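HMG-CoA Lyase (Bacillus subtilis subsp. subtilis, PDB 1YDO) is a member of the HMGL-like family of TIM-barrel proteins, built on a parallel beta barrel ringed by helices. Local coordinates at residues A[44-50]-A[95-99]; A[81-87]-A[126-131]. All coordinates share one frame; numbering follows the deposited sequence.

Contact 1 of 2, residues A[44-50]-A[95-99]; sequences YIEITSF and INEAC
Ile95, Tyr44 and Cys99 carry most of this contact: Ile95 packs on Phe50 and Ile47, while Tyr44 and Cys99 meet in a separate polar group with Glu97. The CD1 methyl of Ile95 lies at the edge of the Phe50 ring, near the ring plane, 3.6 Å from Phe50 CE1. The same methyl also packs on Ile47, with the two CD1 atoms 3.9 Å apart. Helix 62-68 adds Ala66 to this apolar cluster. Strands 44-49 and 97-103 both belong to the parallel sheet of the TIM barrel, but they are not neighbours. Strand 76-80 runs between them, so side chains rather than backbone bonds join the two segments. Tyr44 reaches across with CG anti to its backbone N (chi1 -176°). Its OH donates a hydrogen bond of 3.0 Å to Glu97 OE2, on the lone pair pointing away from the other carboxylate oxygen. The ring and carboxylate planes are 62° apart, and the carboxylate sits at the ring edge. Glu97 OE1 is held separately by Thr137. Cys99 SG comes in beside this pair, 3.3 Å from Tyr44 OH. The same sulfur is 3.5 Å from Glu46 OE1, while Glu46 OE2 forms a salt bridge with Arg15.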
loop_
_atom_site.group_PDB
_atom_site.type_symbol
_atom_site.label_atom_id
_atom_site.label_comp_id
_atom_site.label_asym_id
_atom_site.label_seq_id
_atom_site.Cartn_x
_atom_site.Cartn_y
_atom_site.Cartn_z
ATOM N N TYR A 44 -6.893 20.811 8.089
ATOM C CA TYR A 44 -6.109 20.644 9.303
ATOM C C TYR A 44 -4.654 20.419 8.933
ATOM O O TYR A 44 -4.355 19.587 8.087
ATOM C CB TYR A 44 -6.649 19.461 10.084
ATOM C CG TYR A 44 -5.977 19.238 11.405
ATOM C CD1 TYR A 44 -4.729 18.625 11.479
ATOM C CD2 TYR A 44 -6.620 19.581 12.593
ATOM C CE1 TYR A 44 -4.139 18.348 12.707
ATOM C CE2 TYR A 44 -6.041 19.306 13.825
ATOM C CZ TYR A 44 -4.800 18.681 13.876
ATOM O OH TYR A 44 -4.239 18.351 15.092
ATOM N N ILE A 45 -3.748 21.158 9.569
ATOM C CA ILE A 45 -2.332 21.040 9.262
ATOM C C ILE A 45 -1.433 21.300 10.461
ATOM O O ILE A 45 -1.452 22.398 11.001
ATOM C CB ILE A 45 -1.924 22.065 8.218
ATOM C CG1 ILE A 45 -2.807 21.967 6.986
ATOM C CG2 ILE A 45 -0.474 21.871 7.868
ATOM C CD1 ILE A 45 -2.396 22.939 5.902
ATOM N N GLU A 46 -0.643 20.315 10.884
ATOM C CA GLU A 46 0.273 20.571 11.986
ATOM C C GLU A 46 1.470 21.316 11.411
ATOM O O GLU A 46 2.418 20.693 10.948
ATOM C CB GLU A 46 0.769 19.286 12.602
ATOM C CG GLU A 46 -0.272 18.547 13.355
ATOM C CD GLU A 46 0.334 17.518 14.297
ATOM O OE1 GLU A 46 -0.432 16.722 14.893
ATOM O OE2 GLU A 46 1.578 17.505 14.448
ATOM N N ILE A 47 1.434 22.642 11.441
ATOM C CA ILE A 47 2.520 23.432 10.884
ATOM C C ILE A 47 3.896 23.156 11.472
ATOM O O ILE A 47 4.894 23.240 10.763
ATOM C CB ILE A 47 2.234 24.920 11.030
ATOM C CG1 ILE A 47 2.076 25.267 12.510
ATOM C CG2 ILE A 47 0.973 25.286 10.269
ATOM C CD1 ILE A 47 1.932 26.747 12.769
ATOM N N THR A 48 3.963 22.825 12.757
ATOM C CA THR A 48 5.260 22.571 13.382
ATOM C C THR A 48 5.148 21.995 14.785
ATOM O O THR A 48 4.048 21.732 15.279
ATOM C CB THR A 48 6.066 23.855 13.506
ATOM O OG1 THR A 48 7.330 23.578 14.122
ATOM C CG2 THR A 48 5.306 24.855 14.369
ATOM N N SER A 49 6.305 21.813 15.423
ATOM C CA SER A 49 6.385 21.280 16.782
ATOM C C SER A 49 7.122 22.252 17.686
ATOM O O SER A 49 8.142 22.824 17.296
ATOM C CB SER A 49 7.117 19.934 16.799
ATOM O OG SER A 49 7.549 19.599 18.105
ATOM N N PHE A 50 6.605 22.441 18.894
ATOM C CA PHE A 50 7.234 23.343 19.843
ATOM C C PHE A 50 8.050 22.617 20.889
ATOM O O PHE A 50 8.131 23.043 22.041
ATOM C CB PHE A 50 6.192 24.241 20.512
ATOM C CG PHE A 50 5.672 25.308 19.614
ATOM C CD1 PHE A 50 4.522 25.111 18.872
ATOM C CD2 PHE A 50 6.374 26.487 19.451
ATOM C CE1 PHE A 50 4.077 26.088 17.975
ATOM C CE2 PHE A 50 5.937 27.464 18.556
ATOM C CZ PHE A 50 4.794 27.264 17.818
ATOM N N ILE A 95 -1.214 29.162 17.066
ATOM C CA ILE A 95 -1.751 27.826 16.843
ATOM C C ILE A 95 -3.175 27.697 17.344
ATOM O O ILE A 95 -3.470 28.101 18.463
ATOM C CB ILE A 95 -0.890 26.746 17.526
ATOM C CG1 ILE A 95 0.340 26.466 16.676
ATOM C CG2 ILE A 95 -1.671 25.458 17.680
ATOM C CD1 ILE A 95 1.213 27.677 16.460
ATOM N N ASN A 96 -4.052 27.138 16.512
ATOM C CA ASN A 96 -5.446 26.952 16.883
ATOM C C ASN A 96 -5.583 25.724 17.782
ATOM O O ASN A 96 -6.299 25.748 18.784
ATOM C CB ASN A 96 -6.315 26.748 15.649
ATOM C CG ASN A 96 -6.085 27.799 14.601
ATOM O OD1 ASN A 96 -6.187 28.984 14.877
ATOM N ND2 ASN A 96 -5.760 27.374 13.385
ATOM N N GLU A 97 -4.901 24.639 17.424
ATOM C CA GLU A 97 -4.994 23.421 18.215
ATOM C C GLU A 97 -3.642 22.884 18.658
ATOM O O GLU A 97 -2.684 22.841 17.894
ATOM C CB GLU A 97 -5.770 22.337 17.436
ATOM C CG GLU A 97 -5.750 20.947 18.090
ATOM C CD GLU A 97 -6.866 20.026 17.612
ATOM O OE1 GLU A 97 -8.041 20.263 17.983
ATOM O OE2 GLU A 97 -6.567 19.058 16.876
ATOM N N ALA A 98 -3.584 22.477 19.915
ATOM C CA ALA A 98 -2.370 21.937 20.476
ATOM C C ALA A 98 -2.495 20.431 20.551
ATOM O O ALA A 98 -3.533 19.916 20.943
ATOM C CB ALA A 98 -2.152 22.512 21.859
ATOM N N CYS A 99 -1.447 19.713 20.182
ATOM C CA CYS A 99 -1.513 18.259 20.235
ATOM C C CYS A 99 -0.532 17.706 21.237
ATOM O O CYS A 99 0.673 17.734 21.001
ATOM C CB CYS A 99 -1.177 17.668 18.871
ATOM S SG CYS A 99 -1.960 18.474 17.459
#

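Contact 2 of 2, residues A[81-87]-A[126-131]; sequences VPNQRGL and QVNNDA
Leu87 has its CG opposite the backbone N (chi1 180°), which carries its branched end to helix 117-133, with CD2 on the backbone and CD1 nearest the Ala131 methyl. Gln84 bends at chi2 (137°), and this turn brings its amide beside Asp130. Leu87 CD2 lies 3.4 Å from Ala131 N and 3.8 Å from Ala131 CB. It also rests on the CB of Asp130 and touches Val127 O, one turn earlier in the helix. Val127 packs against the start of helix 84-93 through its CG2, 3.7 Å from Asn83 CA, where Asn83 takes the N-cap position. Its CG1 faces Val81 CG1 more loosely, at 4.3 Å. At the more exposed margin, Gln84 NE2 gives a hydrogen bond of 3.2 Å to Asp130 OD2. The bond is bent, with an angle of 146° at the hydrogen. The donor approaches nearly along the C-O bond of the carboxylate, and the oxygen is tilted slightly from the amide plane. The contact joins two outer helices of the barrel. Beneath them, strand 97-103 supplies Ala98 under Val81 and Val100 under Val127, while Leu136, just ahead of strand 137-143, touches Leu87.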
loop_
_atom_site.group_PDB
_atom_site.type_symbol
_atom_site.label_atom_id
_atom_site.label_comp_id
_atom_site.label_asym_id
_atom_site.label_seq_id
_atom_site.Cartn_x
_atom_site.Cartn_y
_atom_site.Cartn_z
ATOM N N VAL A 81 2.709 20.155 21.146
ATOM C CA VAL A 81 3.077 20.867 22.366
ATOM C C VAL A 81 3.529 19.892 23.432
ATOM O O VAL A 81 2.743 19.120 23.951
ATOM C CB VAL A 81 1.905 21.696 22.898
ATOM C CG1 VAL A 81 2.308 22.421 24.205
ATOM C CG2 VAL A 81 1.484 22.706 21.855
ATOM N N PRO A 82 4.812 19.950 23.796
ATOM C CA PRO A 82 5.398 19.065 24.801
ATOM C C PRO A 82 4.996 19.330 26.237
ATOM O O PRO A 82 4.875 18.397 27.030
ATOM C CB PRO A 82 6.889 19.258 24.582
ATOM C CG PRO A 82 6.953 20.747 24.303
ATOM C CD PRO A 82 5.796 20.957 23.349
ATOM N N ASN A 83 4.793 20.602 26.572
ATOM C CA ASN A 83 4.415 20.990 27.937
ATOM C C ASN A 83 4.041 22.472 28.037
ATOM O O ASN A 83 4.083 23.196 27.047
ATOM C CB ASN A 83 5.565 20.654 28.893
ATOM C CG ASN A 83 6.924 21.026 28.318
ATOM O OD1 ASN A 83 7.884 20.251 28.403
ATOM N ND2 ASN A 83 7.018 22.227 27.743
ATOM N N GLN A 84 3.683 22.911 29.239
ATOM C CA GLN A 84 3.273 24.298 29.471
ATOM C C GLN A 84 4.178 25.333 28.814
ATOM O O GLN A 84 3.693 26.251 28.139
ATOM C CB GLN A 84 3.155 24.569 30.979
ATOM C CG GLN A 84 1.893 23.958 31.603
ATOM C CD GLN A 84 2.156 23.273 32.943
ATOM O OE1 GLN A 84 3.086 22.468 33.066
ATOM N NE2 GLN A 84 1.326 23.573 33.946
ATOM N N ARG A 85 5.488 25.173 29.005
ATOM C CA ARG A 85 6.496 26.076 28.438
ATOM C C ARG A 85 6.319 26.124 26.928
ATOM O O ARG A 85 6.477 27.175 26.301
ATOM C CB ARG A 85 7.914 25.574 28.770
ATOM C CG ARG A 85 8.254 25.461 30.271
ATOM C CD ARG A 85 8.208 24.016 30.855
ATOM N NE ARG A 85 6.848 23.482 31.073
ATOM C CZ ARG A 85 6.569 22.323 31.680
ATOM N NH1 ARG A 85 5.307 21.928 31.826
ATOM N NH2 ARG A 85 7.552 21.558 32.147
ATOM N N GLY A 86 6.000 24.967 26.356
ATOM C CA GLY A 86 5.787 24.882 24.927
ATOM C C GLY A 86 4.461 25.512 24.543
ATOM O O GLY A 86 4.368 26.242 23.556
ATOM N N LEU A 87 3.428 25.232 25.329
ATOM C CA LEU A 87 2.110 25.771 25.070
ATOM C C LEU A 87 2.191 27.284 25.026
ATOM O O LEU A 87 1.452 27.934 24.287
ATOM C CB LEU A 87 1.147 25.341 26.167
ATOM C CG LEU A 87 -0.286 25.853 26.006
ATOM C CD1 LEU A 87 -0.879 25.357 24.699
ATOM C CD2 LEU A 87 -1.119 25.370 27.184
ATOM N N GLN A 126 -2.399 18.576 32.895
ATOM C CA GLN A 126 -2.396 20.010 33.102
ATOM C C GLN A 126 -2.087 20.761 31.794
ATOM O O GLN A 126 -2.626 21.844 31.543
ATOM C CB GLN A 126 -1.438 20.398 34.256
ATOM C CG GLN A 126 -1.856 19.844 35.682
ATOM C CD GLN A 126 -3.349 20.120 36.078
ATOM O OE1 GLN A 126 -3.854 21.251 35.961
ATOM N NE2 GLN A 126 -4.029 19.090 36.575
ATOM N N VAL A 127 -1.255 20.188 30.931
ATOM C CA VAL A 127 -0.957 20.850 29.666
ATOM C C VAL A 127 -2.237 21.045 28.854
ATOM O O VAL A 127 -2.371 22.014 28.105
ATOM C CB VAL A 127 0.016 20.028 28.845
ATOM C CG1 VAL A 127 0.204 20.674 27.490
ATOM C CG2 VAL A 127 1.330 19.907 29.592
ATOM N N ASN A 128 -3.177 20.115 29.006
ATOM C CA ASN A 128 -4.449 20.189 28.292
ATOM C C ASN A 128 -5.345 21.226 28.948
ATOM O O ASN A 128 -6.008 22.012 28.273
ATOM C CB ASN A 128 -5.146 18.824 28.313
ATOM C CG ASN A 128 -6.588 18.889 27.821
ATOM O OD1 ASN A 128 -6.848 19.236 26.675
ATOM N ND2 ASN A 128 -7.533 18.551 28.698
ATOM N N ASN A 129 -5.353 21.221 30.274
ATOM C CA ASN A 129 -6.164 22.144 31.056
ATOM C C ASN A 129 -5.852 23.606 30.704
ATOM O O ASN A 129 -6.761 24.406 30.464
ATOM C CB ASN A 129 -5.925 21.874 32.553
ATOM C CG ASN A 129 -6.898 22.627 33.460
ATOM O OD1 ASN A 129 -6.701 23.812 33.748
ATOM N ND2 ASN A 129 -7.956 21.939 33.912
ATOM N N ASP A 130 -4.567 23.943 30.667
ATOM C CA ASP A 130 -4.149 25.306 30.345
ATOM C C ASP A 130 -4.434 25.650 28.879
ATOM O O ASP A 130 -4.764 26.795 28.534
ATOM C CB ASP A 130 -2.653 25.507 30.630
ATOM C CG ASP A 130 -2.289 25.264 32.091
ATOM O OD1 ASP A 130 -3.187 25.375 32.970
ATOM O OD2 ASP A 130 -1.097 24.982 32.356
ATOM N N ALA A 131 -4.308 24.657 28.013
ATOM C CA ALA A 131 -4.555 24.881 26.605
ATOM C C ALA A 131 -5.997 25.296 26.382
ATOM O O ALA A 131 -6.259 26.345 25.801
ATOM C CB ALA A 131 -4.249 23.623 25.829
#

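In the fold
Contact 1 is fully buried, on two strands of the barrel and the turns next to them. Contact 2 lies farther out and is only partly buried: its centre is about 18 Å from that of the chain, against about 10 Å for contact 1. The two centres are about 13 Å apart. Strand 97-103 serves both: it provides one side of contact 1 and underlies the helices of contact 2. The two meet directly where Cys99 O probably accepts a hydrogen bond from Val81 N, and where Ala98 packs on Val81. The backbone O of Phe50 packs on Pro82 CD. Contact 1 combines an apolar cluster with buried acidic groups that have further partners, whereas contact 2 is mainly aliphatic, with one amide-carboxylate bond at its margin.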